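Local coordinates for NTF2-like Protein (Anabaena variabilis ATCC 29413, PDB 3DMC) that is of unknown function but belongs to the SnoaL-like branch of the NTF2 superfamily, whose members commonly hold small ligands in a cone-shaped pocket, at residues 11-16 / 113-118; 40-45 / 53-58; 94-99 / 107-112; 44-49 / 125-130. All blocks are in the same frame, centred on the assembly; numbering follows the deposited sequence. Where two conformers were deposited one is given.

In the fold
The four contacts lie on one curved six-stranded sheet, the core of an NTF2-like fold. Contact 1 sets helix 9-27 on strand 103-116, which contact 3 pairs with 89-100; their centres are about 20 Å apart. Contact 2 is the hairpin 41-45/52-55, joined to contact 1 by the salt bridge R116 NH1 to D40 OD1 (2.8 Å). Contact 4 continues from contact 2 through W44 and F45 to strand 119-127 and meets contact 3, centres about 10 Å apart, through a probable hydrogen bond between G128 N and R108 O (2.8 Å). An acetate, probably from the crystallisation liquor, lies about 3 Å from the D96 side chain, as one does from E125, which may mark a pocket.

Contact 1 (11-16 / 113-118); sequences LKVAHQ and FDVRGD
G117 O accepts a hydrogen bond from N9 ND2 and is touched by the methyl V13 CG2 at 3.5 Å. This is the outer end of a helix-on-sheet packing that belongs to the NTF2-like fold, in which the long N-terminal helix 9-27 lies across the curved sheet. The axes of helix 11-16 and strand 113-116 approach to 8.4 Å, their directions 123° apart. No hydrogen bond joins the two segments, so shape does the work. V13 and V115 carry the middle. In V115 the branch CG1 is anti to the backbone N (chi1 174°), and it meets V13 CG1 at 3.7 Å, the two valine side chains crossing obliquely. The other V115 methyl, CG2, turns to the next helical residue and lies 4.2 Å from A14 CB. V13 also reaches the turn after the strand, where its CG1 is 3.9 Å from D118 O. D114 and R116 point away from the helix; on that side D114 OD2 forms a salt bridge with R82 of the second subunit, and OD1 is held by R124 and T89 of its own chain. At the inner end A14 sits beside F113, whose ring also meets F92. The F113 ring turns its edge to the helix backbone, with CE2 3.8 Å from A14 O and that oxygen close to the ring plane.

Contact 2 (40-45 / 53-58); sequences DFTFWF and LNVGKE
F43 O receives two donors from N54, the backbone N at 2.8 Å and the side-chain ND2 at 3.3 Å, within the antiparallel hairpin of strands 41-45 and 52-55. F43 N returns a bond to N54 O, and G56 N, at the N-cap of helix 57-69, binds F41 O at 2.7 Å. F43 takes the crowded position, CG between its backbone N and carbonyl carbon (chi1 61°), on the same face of the hairpin as N54. N54 CG is anti to its own carbonyl carbon (chi1 -64°), and the amide lies nearly flat on the ring, the planes 12° apart. N54 CB lies over the ring toward its rim in a CH-pi contact, so close (3.1 Å to F43 CZ) that the exact distance is doubtful. ND2 reaches F43 O from above the carbonyl plane and also bonds F50 O; OD1 accepts from R59 NE. On the opposite face, with T42 and V55, L53 lies at about a right angle to W44, its CB 3.8 Å from W44 NE1. With both ends of its amide engaged and one face against a phenyl ring, N54 is probably fixed in rotation, its polar atoms satisfied while its carbons serve the apolar packing.

Contact 3 (94-99 / 107-112); sequences FRDEGL and NRVAVS
V109 CB lies over one face of the F94 ring, 3.5 Å from F94 CZ and displaced toward the rim, a CH-pi contact between cross-strand neighbours of an antiparallel hairpin. Both side chains point the same way. With chi1 68°, F94 CG lies between the backbone N and the carbonyl carbon. Beneath it the main chains are paired in register: F94 N meets V109 O at 2.9 Å in a nearly straight bond, with V109 N to F94 O returning it, and D96 and N107 exchange a second such couple. D96, also on the F94 face, puts OD1 3.4 Å from N107 CB. An alanine in place of F94 would probably open a gap over V109 CB and leave F18, on helix 9-27, without the F94 ring against it. On the other face R95 and R108 run side by side, R95 NE and R108 NH2 4.5 Å apart; both NE groups donate to N134 O, which would probably ease the repulsion. R95 NH1 also binds S79 OG, and R108 makes a cation-pi contact with W44 of the second subunit. The hairpin thus sits between strands 75-85 and 119-127, with helix 9-27 over its F94 face.

Contact 4 (44-49 / 125-130); sequences WFPMGE and EYFGSD
E125 begins the contact with the hydrogen bond that joins the segments, its N donating to W44 O at 3.1 Å (163° at the hydrogen), where strands 41-45 and 119-127 run parallel in the sheet of this NTF2-like fold. Its side chain is extended, CG anti to the backbone N (chi1 -175°), and lies alongside F45, pointing the same way. OE1 ends up 3.7 Å from F45 CE1, in the plane of that ring and at its edge; the same oxygen is hydrogen-bonded with Y123 OH. The backbone O of E125 touches P46 CG at 3.4 Å. Y126 then points away, and its OH binds E93 of the second subunit. F127 returns to the contact with CG anti to its carbonyl carbon (chi1 -57°). P46 CG stands over the centre of the F127 ring, 3.8 Å from the centroid, while the ring's edge is directed at the face of F45 in an offset edge-to-face pair whose CZ atoms are 3.8 Å apart. M47, a selenomethionine, brings its CG to the F127 rim at CE2, 4.1 Å away. An alanine at F127 would probably leave P46 CG without its aromatic face and F45 freer to turn. One main-chain bond joins the two segments, continuing the pairing of the strands, and beyond it cohesion rests on CH-pi and aromatic packing, with a carboxylate oxygen at a ring's hydrogen-bearing edge, a placing that is probably favourable electrostatically.

Contact 1 (11-16 / 113-118)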
loop_
_atom_site.group_PDB
_atom_site.type_symbol
_atom_site.label_atom_id
_atom_site.label_comp_id
_atom_site.label_asym_id
_atom_site.label_seq_id
_atom_site.Cartn_x
_atom_site.Cartn_y
_atom_site.Cartn_z
ATOM N N LEU A 11 1.325 11.849 12.332
ATOM C CA LEU A 11 2.178 10.707 12.654
ATOM C C LEU A 11 1.873 10.175 14.046
ATOM O O LEU A 11 1.744 8.964 14.253
ATOM C CB LEU A 11 3.663 11.042 12.553
ATOM C CG LEU A 11 4.419 10.713 11.272
ATOM C CD1 LEU A 11 5.883 11.052 11.469
ATOM C CD2 LEU A 11 4.254 9.216 10.921
ATOM N N LYS A 12 1.751 11.093 15.011
ATOM C CA LYS A 12 1.501 10.710 16.379
ATOM C C LYS A 12 0.225 9.882 16.502
ATOM O O LYS A 12 0.210 8.768 17.033
ATOM C CB LYS A 12 1.425 11.940 17.289
ATOM C CG LYS A 12 1.334 11.560 18.756
ATOM C CD LYS A 12 1.662 12.747 19.653
ATOM C CE LYS A 12 1.382 12.434 21.116
ATOM N NZ LYS A 12 -0.078 12.265 21.342
ATOM N N VAL A 13 -0.850 10.440 15.969
ATOM C CA VAL A 13 -2.171 9.809 16.056
ATOM C C VAL A 13 -2.175 8.479 15.297
ATOM O O VAL A 13 -2.666 7.472 15.797
ATOM C CB VAL A 13 -3.293 10.750 15.562
ATOM C CG1 VAL A 13 -4.627 10.004 15.417
ATOM C CG2 VAL A 13 -3.422 11.904 16.517
ATOM N N ALA A 14 -1.632 8.482 14.092
ATOM C CA ALA A 14 -1.571 7.222 13.278
ATOM C C ALA A 14 -0.807 6.133 14.034
ATOM O O ALA A 14 -1.222 4.952 14.066
ATOM C CB ALA A 14 -0.927 7.461 11.879
ATOM N N HIS A 15 0.315 6.522 14.622
ATOM C CA HIS A 15 1.128 5.531 15.353
ATOM C C HIS A 15 0.333 4.981 16.519
ATOM O O HIS A 15 0.442 3.795 16.854
ATOM C CB HIS A 15 2.479 6.070 15.843
ATOM C CG HIS A 15 3.595 5.990 14.836
ATOM N ND1 HIS A 15 4.232 4.811 14.514
ATOM C CD2 HIS A 15 4.194 6.952 14.098
ATOM C CE1 HIS A 15 5.168 5.052 13.611
ATOM N NE2 HIS A 15 5.169 6.347 13.345
ATOM N N GLN A 16 -0.466 5.821 17.160
ATOM C CA GLN A 16 -1.266 5.332 18.287
ATOM C C GLN A 16 -2.292 4.358 17.754
ATOM O O GLN A 16 -2.508 3.300 18.315
ATOM C CB GLN A 16 -1.959 6.452 19.057
ATOM C CG GLN A 16 -2.741 5.932 20.259
ATOM C CD GLN A 16 -1.842 5.212 21.270
ATOM O OE1 GLN A 16 -1.824 3.972 21.357
ATOM N NE2 GLN A 16 -1.078 5.991 22.019
ATOM N N PHE A 113 -3.989 5.046 6.821
ATOM C CA PHE A 113 -4.977 5.783 7.644
ATOM C C PHE A 113 -5.017 7.258 7.221
ATOM O O PHE A 113 -3.964 7.867 6.950
ATOM C CB PHE A 113 -4.571 5.814 9.154
ATOM C CG PHE A 113 -4.398 4.467 9.822
ATOM C CD1 PHE A 113 -5.028 3.346 9.375
ATOM C CD2 PHE A 113 -3.659 4.368 11.008
ATOM C CE1 PHE A 113 -4.882 2.119 10.016
ATOM C CE2 PHE A 113 -3.520 3.166 11.644
ATOM C CZ PHE A 113 -4.150 2.030 11.158
ATOM N N ASP A 114 -6.204 7.867 7.271
ATOM C CA ASP A 114 -6.304 9.333 7.336
ATOM C C ASP A 114 -6.569 9.725 8.773
ATOM O O ASP A 114 -7.362 9.080 9.471
ATOM C CB ASP A 114 -7.446 9.867 6.477
ATOM C CG ASP A 114 -7.105 9.917 5.021
ATOM O OD1 ASP A 114 -6.082 9.355 4.603
ATOM O OD2 ASP A 114 -7.855 10.573 4.275
ATOM N N VAL A 115 -5.938 10.812 9.173
ATOM C CA VAL A 115 -6.112 11.389 10.515
ATOM C C VAL A 115 -6.877 12.693 10.477
ATOM O O VAL A 115 -6.651 13.572 9.628
ATOM C CB VAL A 115 -4.753 11.624 11.195
ATOM C CG1 VAL A 115 -4.903 12.370 12.534
ATOM C CG2 VAL A 115 -4.031 10.299 11.423
ATOM N N ARG A 116 -7.790 12.784 11.430
ATOM C CA ARG A 116 -8.558 14.003 11.698
ATOM C C ARG A 116 -8.567 14.301 13.196
ATOM O O ARG A 116 -9.267 13.644 13.983
ATOM C CB ARG A 116 -9.977 13.896 11.152
ATOM C CG ARG A 116 -10.741 15.231 11.203
ATOM C CD ARG A 116 -12.264 15.048 11.100
ATOM N NE ARG A 116 -12.609 14.459 9.819
ATOM C CZ ARG A 116 -13.555 13.545 9.634
ATOM N NH1 ARG A 116 -14.287 13.114 10.641
ATOM N NH2 ARG A 116 -13.751 13.062 8.422
ATOM N N GLY A 117 -7.779 15.294 13.569
ATOM C CA GLY A 117 -7.637 15.657 14.986
ATOM C C GLY A 117 -6.964 14.545 15.748
ATOM O O GLY A 117 -5.881 14.093 15.386
ATOM N N ASP A 118 -7.645 14.080 16.776
ATOM C CA ASP A 118 -7.106 13.065 17.676
ATOM C C ASP A 118 -7.640 11.707 17.281
ATOM O O ASP A 118 -7.490 10.723 17.997
ATOM C CB ASP A 118 -7.385 13.392 19.151
ATOM C CG ASP A 118 -8.858 13.435 19.489
ATOM O OD1 ASP A 118 -9.684 13.762 18.599
ATOM O OD2 ASP A 118 -9.187 13.158 20.658
#

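Contact 2 (40-45 / 53-58)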
loop_
_atom_site.group_PDB
_atom_site.type_symbol
_atom_site.label_atom_id
_atom_site.label_comp_id
_atom_site.label_asym_id
_atom_site.label_seq_id
_atom_site.Cartn_x
_atom_site.Cartn_y
_atom_site.Cartn_z
ATOM N N ASP A 40 -17.784 9.104 11.132
ATOM C CA ASP A 40 -17.948 8.987 9.671
ATOM C C ASP A 40 -16.845 8.103 9.082
ATOM O O ASP A 40 -16.572 8.137 7.893
ATOM C CB ASP A 40 -17.987 10.344 8.955
ATOM C CG ASP A 40 -16.711 11.149 9.105
ATOM O OD1 ASP A 40 -15.908 10.874 10.036
ATOM O OD2 ASP A 40 -16.515 12.098 8.315
ATOM N N PHE A 41 -16.251 7.310 9.957
ATOM C CA PHE A 41 -15.160 6.392 9.569
ATOM C C PHE A 41 -15.548 5.541 8.353
ATOM O O PHE A 41 -16.637 4.972 8.316
ATOM C CB PHE A 41 -14.818 5.460 10.736
ATOM C CG PHE A 41 -13.733 4.462 10.418
ATOM C CD1 PHE A 41 -12.412 4.858 10.384
ATOM C CD2 PHE A 41 -14.040 3.117 10.160
ATOM C CE1 PHE A 41 -11.387 3.917 10.097
ATOM C CE2 PHE A 41 -13.021 2.172 9.888
ATOM C CZ PHE A 41 -11.697 2.599 9.851
ATOM N N THR A 42 -14.648 5.452 7.370
ATOM C CA THR A 42 -14.854 4.520 6.240
ATOM C C THR A 42 -13.628 3.662 6.083
ATOM O O THR A 42 -12.539 4.015 6.538
ATOM C CB THR A 42 -15.069 5.223 4.901
ATOM O OG1 THR A 42 -13.822 5.779 4.437
ATOM C CG2 THR A 42 -16.143 6.289 4.991
ATOM N N PHE A 43 -13.826 2.502 5.503
ATOM C CA PHE A 43 -12.678 1.598 5.280
ATOM C C PHE A 43 -12.879 0.878 3.975
ATOM O O PHE A 43 -13.990 0.513 3.601
ATOM C CB PHE A 43 -12.426 0.608 6.428
ATOM C CG PHE A 43 -13.573 -0.353 6.724
ATOM C CD1 PHE A 43 -14.695 0.067 7.430
ATOM C CD2 PHE A 43 -13.517 -1.669 6.346
ATOM C CE1 PHE A 43 -15.724 -0.818 7.712
ATOM C CE2 PHE A 43 -14.551 -2.542 6.621
ATOM C CZ PHE A 43 -15.650 -2.102 7.313
ATOM N N TRP A 44 -11.773 0.696 3.284
ATOM C CA TRP A 44 -11.763 -0.007 1.988
ATOM C C TRP A 44 -10.958 -1.308 2.138
ATOM O O TRP A 44 -9.863 -1.315 2.698
ATOM C CB TRP A 44 -11.100 0.874 0.918
ATOM C CG TRP A 44 -11.886 1.121 -0.316
ATOM C CD1 TRP A 44 -12.610 2.242 -0.605
ATOM C CD2 TRP A 44 -12.007 0.262 -1.458
ATOM N NE1 TRP A 44 -13.186 2.120 -1.832
ATOM C CE2 TRP A 44 -12.838 0.916 -2.383
ATOM C CE3 TRP A 44 -11.523 -1.003 -1.773
ATOM C CZ2 TRP A 44 -13.179 0.354 -3.614
ATOM C CZ3 TRP A 44 -11.861 -1.565 -3.013
ATOM C CH2 TRP A 44 -12.701 -0.883 -3.906
ATOM N N PHE A 45 -11.515 -2.391 1.617
ATOM C CA PHE A 45 -10.899 -3.715 1.694
ATOM C C PHE A 45 -10.994 -4.440 0.325
ATOM O O PHE A 45 -11.899 -4.216 -0.440
ATOM C CB PHE A 45 -11.543 -4.491 2.856
ATOM C CG PHE A 45 -10.898 -5.811 3.165
ATOM C CD1 PHE A 45 -9.806 -5.887 4.012
ATOM C CD2 PHE A 45 -11.410 -6.989 2.630
ATOM C CE1 PHE A 45 -9.226 -7.116 4.314
ATOM C CE2 PHE A 45 -10.830 -8.209 2.922
ATOM C CZ PHE A 45 -9.744 -8.275 3.765
ATOM N N LEU A 53 -15.903 -0.028 -0.439
ATOM C CA LEU A 53 -16.091 1.021 0.552
ATOM C C LEU A 53 -17.128 0.591 1.583
ATOM O O LEU A 53 -18.238 0.148 1.247
ATOM C CB LEU A 53 -16.526 2.336 -0.110
ATOM C CG LEU A 53 -16.684 3.482 0.893
ATOM C CD1 LEU A 53 -15.342 4.067 1.261
ATOM C CD2 LEU A 53 -17.639 4.531 0.308
ATOM N N ASN A 54 -16.729 0.710 2.840
ATOM C CA ASN A 54 -17.576 0.371 3.986
ATOM C C ASN A 54 -17.710 1.579 4.856
ATOM O O ASN A 54 -16.738 2.256 5.108
ATOM C CB ASN A 54 -16.929 -0.754 4.792
ATOM C CG ASN A 54 -16.827 -2.048 4.009
ATOM O OD1 ASN A 54 -17.700 -2.888 4.086
ATOM N ND2 ASN A 54 -15.742 -2.211 3.262
ATOM N N VAL A 55 -18.929 1.851 5.328
ATOM C CA VAL A 55 -19.180 3.109 6.029
ATOM C C VAL A 55 -19.625 2.874 7.456
ATOM O O VAL A 55 -20.485 2.045 7.727
ATOM C CB VAL A 55 -20.253 3.942 5.258
ATOM C CG1 VAL A 55 -20.633 5.213 6.024
ATOM C CG2 VAL A 55 -19.753 4.270 3.856
ATOM N N GLY A 56 -19.000 3.608 8.366
ATOM C CA GLY A 56 -19.384 3.611 9.781
ATOM C C GLY A 56 -18.771 2.617 10.736
ATOM O O GLY A 56 -18.234 1.576 10.344
ATOM N N LYS A 57 -18.894 2.945 12.025
ATOM C CA LYS A 57 -18.210 2.206 13.105
ATOM C C LYS A 57 -18.859 0.878 13.489
ATOM O O LYS A 57 -18.192 -0.025 13.961
ATOM C CB LYS A 57 -18.021 3.078 14.352
ATOM C CG LYS A 57 -17.043 4.223 14.125
ATOM C CD LYS A 57 -16.909 5.122 15.333
ATOM C CE LYS A 57 -16.304 4.410 16.503
ATOM N NZ LYS A 57 -15.881 5.352 17.593
ATOM N N GLU A 58 -20.157 0.761 13.262
ATOM C CA GLU A 58 -20.846 -0.524 13.485
ATOM C C GLU A 58 -20.292 -1.546 12.506
ATOM O O GLU A 58 -19.986 -2.680 12.856
ATOM C CB GLU A 58 -22.347 -0.419 13.252
ATOM C CG GLU A 58 -23.060 0.531 14.200
#

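Contact 3 (94-99 / 107-112)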
loop_
_atom_site.group_PDB
_atom_site.type_symbol
_atom_site.label_atom_id
_atom_site.label_comp_id
_atom_site.label_asym_id
_atom_site.label_seq_id
_atom_site.Cartn_x
_atom_site.Cartn_y
_atom_site.Cartn_z
ATOM N N PHE A 94 3.951 -3.437 6.322
ATOM C CA PHE A 94 4.318 -4.454 7.319
ATOM C C PHE A 94 4.221 -5.910 6.825
ATOM O O PHE A 94 3.685 -6.208 5.749
ATOM C CB PHE A 94 3.573 -4.238 8.651
ATOM C CG PHE A 94 2.085 -4.473 8.576
ATOM C CD1 PHE A 94 1.199 -3.446 8.271
ATOM C CD2 PHE A 94 1.564 -5.734 8.826
ATOM C CE1 PHE A 94 -0.158 -3.685 8.213
ATOM C CE2 PHE A 94 0.217 -5.969 8.759
ATOM C CZ PHE A 94 -0.655 -4.945 8.452
ATOM N N ARG A 95 4.783 -6.802 7.639
ATOM C CA ARG A 95 4.747 -8.263 7.390
ATOM C C ARG A 95 4.063 -8.888 8.578
ATOM O O ARG A 95 4.313 -8.473 9.726
ATOM C CB ARG A 95 6.178 -8.843 7.205
ATOM C CG ARG A 95 6.916 -8.364 5.944
ATOM C CD ARG A 95 8.421 -8.599 5.957
ATOM N NE ARG A 95 8.682 -10.033 6.178
ATOM C CZ ARG A 95 9.052 -10.561 7.351
ATOM N NH1 ARG A 95 9.226 -9.784 8.415
ATOM N NH2 ARG A 95 9.249 -11.878 7.464
ATOM N N ASP A 96 3.142 -9.821 8.311
ATOM C CA ASP A 96 2.394 -10.436 9.384
ATOM C C ASP A 96 2.270 -11.940 9.216
ATOM O O ASP A 96 2.590 -12.534 8.159
ATOM C CB ASP A 96 1.050 -9.731 9.638
ATOM C CG ASP A 96 0.029 -9.887 8.511
ATOM O OD1 ASP A 96 0.322 -10.537 7.483
ATOM O OD2 ASP A 96 -1.088 -9.320 8.693
ATOM N N GLU A 97 1.862 -12.540 10.310
ATOM C CA GLU A 97 1.601 -13.980 10.331
ATOM C C GLU A 97 0.767 -14.436 11.494
ATOM O O GLU A 97 0.800 -13.863 12.582
ATOM C CB GLU A 97 2.893 -14.757 10.325
ATOM C CG GLU A 97 3.717 -14.569 11.538
ATOM C CD GLU A 97 4.983 -15.414 11.481
ATOM O OE1 GLU A 97 5.199 -16.090 10.443
ATOM O OE2 GLU A 97 5.744 -15.407 12.468
ATOM N N GLY A 98 0.024 -15.492 11.208
ATOM C CA GLY A 98 -0.815 -16.182 12.218
ATOM C C GLY A 98 -1.481 -17.422 11.681
ATOM O O GLY A 98 -1.491 -17.661 10.485
ATOM N N LEU A 99 -1.998 -18.226 12.604
ATOM C CA LEU A 99 -2.732 -19.436 12.240
ATOM C C LEU A 99 -4.177 -19.142 11.948
ATOM O O LEU A 99 -4.954 -18.707 12.802
ATOM C CB LEU A 99 -2.613 -20.534 13.312
ATOM C CG LEU A 99 -1.201 -21.052 13.588
ATOM C CD1 LEU A 99 -1.265 -22.188 14.594
ATOM C CD2 LEU A 99 -0.492 -21.520 12.340
ATOM N N ASN A 107 1.697 -12.790 5.309
ATOM C CA ASN A 107 1.480 -11.786 4.264
ATOM C C ASN A 107 2.327 -10.528 4.387
ATOM O O ASN A 107 3.017 -10.272 5.388
ATOM C CB ASN A 107 -0.008 -11.425 4.202
ATOM C CG ASN A 107 -0.535 -11.291 2.790
ATOM O OD1 ASN A 107 0.221 -11.279 1.802
ATOM N ND2 ASN A 107 -1.877 -11.166 2.678
ATOM N N ARG A 108 2.286 -9.775 3.312
ATOM C CA ARG A 108 2.757 -8.419 3.265
ATOM C C ARG A 108 1.508 -7.573 3.083
ATOM O O ARG A 108 0.587 -7.943 2.347
ATOM C CB ARG A 108 3.764 -8.168 2.129
ATOM C CG ARG A 108 5.143 -8.779 2.355
ATOM C CD ARG A 108 6.156 -8.364 1.349
ATOM N NE ARG A 108 7.501 -8.646 1.865
ATOM C CZ ARG A 108 8.549 -7.853 1.687
ATOM N NH1 ARG A 108 8.433 -6.711 1.018
ATOM N NH2 ARG A 108 9.722 -8.210 2.176
ATOM N N VAL A 109 1.462 -6.491 3.849
ATOM C CA VAL A 109 0.290 -5.626 3.892
ATOM C C VAL A 109 0.705 -4.180 3.943
ATOM O O VAL A 109 1.699 -3.814 4.537
ATOM C CB VAL A 109 -0.601 -5.935 5.118
ATOM C CG1 VAL A 109 -1.965 -5.203 5.009
ATOM C CG2 VAL A 109 -0.796 -7.453 5.293
ATOM N N ALA A 110 -0.110 -3.348 3.314
ATOM C CA ALA A 110 -0.037 -1.930 3.537
ATOM C C ALA A 110 -1.401 -1.465 4.016
ATOM O O ALA A 110 -2.408 -1.726 3.404
ATOM C CB ALA A 110 0.363 -1.182 2.276
ATOM N N VAL A 111 -1.414 -0.821 5.166
ATOM C CA VAL A 111 -2.617 -0.133 5.617
ATOM C C VAL A 111 -2.341 1.354 5.723
ATOM O O VAL A 111 -1.325 1.803 6.263
ATOM C CB VAL A 111 -3.202 -0.674 6.943
ATOM C CG1 VAL A 111 -3.485 -2.196 6.833
ATOM C CG2 VAL A 111 -2.312 -0.325 8.143
ATOM N N SER A 112 -3.303 2.091 5.198
ATOM C CA SER A 112 -3.257 3.527 5.075
ATOM C C SER A 112 -4.367 4.122 5.947
ATOM O O SER A 112 -5.502 3.677 5.877
ATOM C CB SER A 112 -3.465 3.902 3.598
ATOM O OG SER A 112 -3.376 5.292 3.394
#

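Contact 4 (44-49 / 125-130)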
loop_
_atom_site.group_PDB
_atom_site.type_symbol
_atom_site.label_atom_id
_atom_site.label_comp_id
_atom_site.label_asym_id
_atom_site.label_seq_id
_atom_site.Cartn_x
_atom_site.Cartn_y
_atom_site.Cartn_z
ATOM N N TRP A 44 -11.773 0.696 3.284
ATOM C CA TRP A 44 -11.763 -0.007 1.988
ATOM C C TRP A 44 -10.958 -1.308 2.138
ATOM O O TRP A 44 -9.863 -1.315 2.698
ATOM C CB TRP A 44 -11.100 0.874 0.918
ATOM C CG TRP A 44 -11.886 1.121 -0.316
ATOM C CD1 TRP A 44 -12.610 2.242 -0.605
ATOM C CD2 TRP A 44 -12.007 0.262 -1.458
ATOM N NE1 TRP A 44 -13.186 2.120 -1.832
ATOM C CE2 TRP A 44 -12.838 0.916 -2.383
ATOM C CE3 TRP A 44 -11.523 -1.003 -1.773
ATOM C CZ2 TRP A 44 -13.179 0.354 -3.614
ATOM C CZ3 TRP A 44 -11.861 -1.565 -3.013
ATOM C CH2 TRP A 44 -12.701 -0.883 -3.906
ATOM N N PHE A 45 -11.515 -2.391 1.617
ATOM C CA PHE A 45 -10.899 -3.715 1.694
ATOM C C PHE A 45 -10.994 -4.440 0.325
ATOM O O PHE A 45 -11.899 -4.216 -0.440
ATOM C CB PHE A 45 -11.543 -4.491 2.856
ATOM C CG PHE A 45 -10.898 -5.811 3.165
ATOM C CD1 PHE A 45 -9.806 -5.887 4.012
ATOM C CD2 PHE A 45 -11.410 -6.989 2.630
ATOM C CE1 PHE A 45 -9.226 -7.116 4.314
ATOM C CE2 PHE A 45 -10.830 -8.209 2.922
ATOM C CZ PHE A 45 -9.744 -8.275 3.765
ATOM N N PRO A 46 -10.005 -5.290 -0.006
ATOM C CA PRO A 46 -9.928 -5.682 -1.407
ATOM C C PRO A 46 -10.931 -6.677 -1.927
ATOM O O PRO A 46 -11.224 -6.673 -3.117
ATOM C CB PRO A 46 -8.511 -6.281 -1.520
ATOM C CG PRO A 46 -7.761 -5.667 -0.378
ATOM C CD PRO A 46 -8.757 -5.576 0.717
HETATM N N MSE A 47 -11.424 -7.535 -1.045
HETATM C CA MSE A 47 -12.237 -8.683 -1.470
HETATM C C MSE A 47 -13.178 -9.201 -0.412
HETATM O O MSE A 47 -13.066 -8.919 0.776
HETATM C CB MSE A 47 -11.343 -9.844 -1.966
HETATM C CG MSE A 47 -10.541 -10.527 -0.902
HETATM SE SE MSE A 47 -9.446 -11.997 -1.664
HETATM C CE MSE A 47 -10.240 -13.575 -0.846
ATOM N N GLY A 48 -14.094 -9.998 -0.908
ATOM C CA GLY A 48 -14.994 -10.783 -0.099
ATOM C C GLY A 48 -16.144 -9.959 0.380
ATOM O O GLY A 48 -16.529 -8.989 -0.262
ATOM N N GLU A 49 -16.669 -10.379 1.515
ATOM C CA GLU A 49 -17.880 -9.766 2.082
ATOM C C GLU A 49 -17.719 -8.278 2.257
ATOM O O GLU A 49 -18.666 -7.523 2.081
ATOM C CB GLU A 49 -18.223 -10.376 3.446
ATOM C CG GLU A 49 -19.291 -9.572 4.224
ATOM C CD GLU A 49 -19.506 -10.134 5.625
ATOM O OE1 GLU A 49 -18.744 -11.057 6.015
ATOM O OE2 GLU A 49 -20.427 -9.660 6.334
ATOM N N GLU A 125 -6.790 -0.945 3.101
ATOM C CA GLU A 125 -5.923 -2.120 3.138
ATOM C C GLU A 125 -5.588 -2.665 1.761
ATOM O O GLU A 125 -6.445 -2.817 0.877
ATOM C CB GLU A 125 -6.524 -3.219 4.030
ATOM C CG GLU A 125 -5.562 -4.406 4.157
ATOM C CD GLU A 125 -5.929 -5.439 5.202
ATOM O OE1 GLU A 125 -6.669 -5.128 6.159
ATOM O OE2 GLU A 125 -5.434 -6.584 5.051
ATOM N N TYR A 126 -4.291 -2.949 1.604
ATOM C CA TYR A 126 -3.727 -3.497 0.355
ATOM C C TYR A 126 -2.893 -4.753 0.659
ATOM O O TYR A 126 -2.170 -4.798 1.667
ATOM C CB TYR A 126 -2.808 -2.475 -0.326
ATOM C CG TYR A 126 -3.389 -1.102 -0.603
ATOM C CD1 TYR A 126 -3.481 -0.119 0.404
ATOM C CD2 TYR A 126 -3.845 -0.768 -1.886
ATOM C CE1 TYR A 126 -3.971 1.147 0.130
ATOM C CE2 TYR A 126 -4.379 0.514 -2.156
ATOM C CZ TYR A 126 -4.447 1.464 -1.126
ATOM O OH TYR A 126 -4.954 2.729 -1.397
ATOM N N PHE A 127 -3.007 -5.759 -0.207
ATOM C CA PHE A 127 -2.280 -7.046 -0.068
ATOM C C PHE A 127 -1.009 -7.016 -0.921
ATOM O O PHE A 127 -1.076 -6.698 -2.109
ATOM C CB PHE A 127 -3.121 -8.248 -0.575
ATOM C CG PHE A 127 -4.480 -8.431 0.081
ATOM C CD1 PHE A 127 -4.755 -7.905 1.327
ATOM C CD2 PHE A 127 -5.439 -9.218 -0.529
ATOM C CE1 PHE A 127 -6.014 -8.124 1.949
ATOM C CE2 PHE A 127 -6.680 -9.452 0.066
ATOM C CZ PHE A 127 -6.971 -8.904 1.303
ATOM N N GLY A 128 0.128 -7.411 -0.325
ATOM C CA GLY A 128 1.435 -7.387 -0.987
ATOM C C GLY A 128 2.050 -8.738 -1.267
ATOM O O GLY A 128 3.091 -8.817 -1.895
ATOM N N SER A 129 1.424 -9.801 -0.760
ATOM C CA SER A 129 1.845 -11.161 -1.067
ATOM C C SER A 129 0.627 -12.073 -1.275
ATOM O O SER A 129 -0.500 -11.607 -1.511
ATOM C CB SER A 129 2.776 -11.691 0.031
ATOM O OG SER A 129 3.487 -12.880 -0.340
ATOM N N ASP A 130 0.851 -13.358 -1.068
ATOM C CA ASP A 130 -0.096 -14.423 -1.455
ATOM C C ASP A 130 -0.679 -15.183 -0.268
ATOM O O ASP A 130 -1.336 -16.201 -0.431
ATOM C CB ASP A 130 0.539 -15.428 -2.411
ATOM C CG ASP A 130 1.689 -16.168 -1.808
ATOM O OD1 ASP A 130 1.986 -15.930 -0.614
ATOM O OD2 ASP A 130 2.279 -16.996 -2.546
#